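Local coordinates for protein FACT-Spt16 (Cicer arietinum, PDB 5CE6) that is the N-terminal domain of a FACT histone chaperone subunit, with an aminopeptidase-like fold, and probably contributes to binding histones H3-H4 during transcription, at residues S294-I299 and S420-F425. Sequence-based numbering, arbitrary orientation.
Sequences SASVII and SKNKVF. With K (potassium ion), chain D.
Ser296 and Asn422 bring the two backbones nearest, their CA atoms 6.2 Å apart, and no direct hydrogen bond joins the segments. Both belong to the M24 metallopeptidase (pita-bread) fold. Residues 294-299 enter strand 296-306 through a G1 beta bulge, with Ala295 and Ser296 together opposite Ile319. Residues 420-425 make a type I turn, Ser420 to Lys423, and then start strand 424-435 of another sheet.

A potassium ion bridges the segments. Ala295 O binds it from the bulge at 2.9 Å. Ser420 OG binds it from the turn, and a water held by Lys421 N is a third ligand. Asn422 completes the site, its ND2 3.0 Å from the potassium. Ser420 OG also accepts a weak bond from Asn422 N, so one hydroxyl serves both the ion and the turn.

The side chain of Asn422 starts out toward strand 296-306. CG, anti to the carbonyl carbon (chi1 -73°), sits 3.7 Å from the potassium. ND2 lies 3.4 Å from Ser296 OG at a poor angle for bonding. That hydroxyl bonds instead to Asp293 O. As modelled, ND2 gives a bond to a second water (3.2 Å), which donates to Val297 O, and OD1 takes a weak bond from Gly275 N. An alanine here would remove the amide beside the potassium and would probably leave the water on Val297 O without its tie to the turn.

Beyond the amide the contact turns apolar. Phe277 touches both Val297 and Asn422. The side chains of Val297 and Phe425 cross at about a right angle, with Val297 CG2 packed 4.1 Å from Phe425 CB.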
loop_
_atom_site.group_PDB
_atom_site.type_symbol
_atom_site.label_atom_id
_atom_site.label_comp_id
_atom_site.label_asym_id
_atom_site.label_seq_id
_atom_site.Cartn_x
_atom_site.Cartn_y
_atom_site.Cartn_z
ATOM N N SER A 294 -21.541 -23.571 -14.144
ATOM C CA SER A 294 -22.678 -22.908 -13.503
ATOM C C SER A 294 -22.437 -22.587 -12.031
ATOM O O SER A 294 -21.718 -23.307 -11.346
ATOM C CB SER A 294 -23.949 -23.749 -13.656
ATOM O OG SER A 294 -24.421 -23.687 -14.988
ATOM N N ALA A 295 -23.036 -21.493 -11.567
ATOM C CA ALA A 295 -22.924 -21.049 -10.176
ATOM C C ALA A 295 -21.475 -20.831 -9.763
ATOM O O ALA A 295 -21.032 -21.304 -8.714
ATOM C CB ALA A 295 -23.607 -22.032 -9.239
ATOM N N SER A 296 -20.748 -20.088 -10.584
ATOM C CA SER A 296 -19.327 -19.859 -10.338
ATOM C C SER A 296 -19.020 -18.400 -10.100
ATOM O O SER A 296 -19.735 -17.512 -10.572
ATOM C CB SER A 296 -18.498 -20.346 -11.519
ATOM O OG SER A 296 -18.432 -21.750 -11.532
ATOM N N VAL A 297 -17.942 -18.141 -9.363
ATOM C CA VAL A 297 -17.469 -16.766 -9.233
ATOM C C VAL A 297 -15.969 -16.733 -9.480
ATOM O O VAL A 297 -15.270 -17.720 -9.254
ATOM C CB VAL A 297 -17.808 -16.121 -7.866
ATOM C CG1 VAL A 297 -19.309 -16.154 -7.600
ATOM C CG2 VAL A 297 -17.083 -16.812 -6.758
ATOM N N ILE A 298 -15.500 -15.594 -9.970
ATOM C CA ILE A 298 -14.088 -15.394 -10.285
ATOM C C ILE A 298 -13.667 -14.084 -9.653
ATOM O O ILE A 298 -14.310 -13.053 -9.875
ATOM C CB ILE A 298 -13.867 -15.325 -11.818
ATOM C CG1 ILE A 298 -14.263 -16.653 -12.468
ATOM C CG2 ILE A 298 -12.405 -14.970 -12.158
ATOM C CD1 ILE A 298 -14.392 -16.598 -13.997
ATOM N N ILE A 299 -12.592 -14.106 -8.866
ATOM C CA ILE A 299 -12.088 -12.876 -8.256
ATOM C C ILE A 299 -10.784 -12.459 -8.928
ATOM O O ILE A 299 -9.900 -13.288 -9.138
ATOM C CB ILE A 299 -11.850 -13.045 -6.742
ATOM C CG1 ILE A 299 -13.174 -13.323 -6.014
ATOM C CG2 ILE A 299 -11.196 -11.789 -6.144
ATOM C CD1 ILE A 299 -13.004 -13.493 -4.514
ATOM N N SER A 420 -21.727 -28.121 -5.670
ATOM C CA SER A 420 -20.966 -27.313 -6.622
ATOM C C SER A 420 -19.520 -27.051 -6.193
ATOM O O SER A 420 -19.169 -27.124 -5.011
ATOM C CB SER A 420 -21.670 -25.986 -6.891
ATOM O OG SER A 420 -20.936 -24.912 -6.342
ATOM N N LYS A 421 -18.689 -26.735 -7.177
ATOM C CA LYS A 421 -17.286 -26.440 -6.953
ATOM C C LYS A 421 -17.118 -25.259 -5.992
ATOM O O LYS A 421 -16.162 -25.201 -5.215
ATOM C CB LYS A 421 -16.645 -26.102 -8.297
ATOM C CG LYS A 421 -15.159 -25.891 -8.256
ATOM C CD LYS A 421 -14.437 -27.173 -8.591
ATOM C CE LYS A 421 -12.938 -26.953 -8.698
ATOM N NZ LYS A 421 -12.214 -28.245 -8.513
ATOM N N ASN A 422 -18.062 -24.327 -6.062
ATOM C CA ASN A 422 -18.060 -23.123 -5.239
ATOM C C ASN A 422 -19.002 -23.216 -4.042
ATOM O O ASN A 422 -19.545 -22.197 -3.600
ATOM C CB ASN A 422 -18.421 -21.895 -6.094
ATOM C CG ASN A 422 -17.284 -21.476 -7.032
ATOM O OD1 ASN A 422 -16.354 -20.795 -6.620
ATOM N ND2 ASN A 422 -17.358 -21.898 -8.290
ATOM N N LYS A 423 -19.193 -24.441 -3.543
ATOM C CA LYS A 423 -19.950 -24.721 -2.316
ATOM C C LYS A 423 -19.670 -23.678 -1.249
ATOM O O LYS A 423 -20.583 -23.136 -0.622
ATOM C CB LYS A 423 -19.584 -26.111 -1.789
ATOM C CG LYS A 423 -19.954 -26.344 -0.320
ATOM C CD LYS A 423 -19.577 -27.742 0.145
ATOM C CE LYS A 423 -19.806 -27.908 1.647
ATOM N NZ LYS A 423 -19.723 -29.343 2.054
ATOM N N VAL A 424 -18.391 -23.383 -1.070
ATOM C CA VAL A 424 -17.978 -22.253 -0.265
ATOM C C VAL A 424 -17.313 -21.280 -1.233
ATOM O O VAL A 424 -16.427 -21.670 -2.001
ATOM C CB VAL A 424 -16.988 -22.698 0.821
ATOM C CG1 VAL A 424 -16.534 -21.519 1.641
ATOM C CG2 VAL A 424 -17.626 -23.751 1.713
ATOM N N PHE A 425 -17.754 -20.021 -1.228
ATOM C CA PHE A 425 -17.196 -19.027 -2.136
ATOM C C PHE A 425 -16.955 -17.708 -1.423
ATOM O O PHE A 425 -17.427 -17.496 -0.306
ATOM C CB PHE A 425 -18.113 -18.802 -3.344
ATOM C CG PHE A 425 -19.398 -18.090 -3.012
ATOM C CD1 PHE A 425 -20.480 -18.787 -2.491
ATOM C CD2 PHE A 425 -19.524 -16.722 -3.226
ATOM C CE1 PHE A 425 -21.668 -18.136 -2.191
ATOM C CE2 PHE A 425 -20.701 -16.059 -2.922
ATOM C CZ PHE A 425 -21.784 -16.763 -2.404
HETATM K K K D . -19.593 -23.823 -8.701
HETATM O O HOH W 1 -15.322 -20.313 -10.253
HETATM O O HOH W 2 -19.670 -26.501 -9.900
#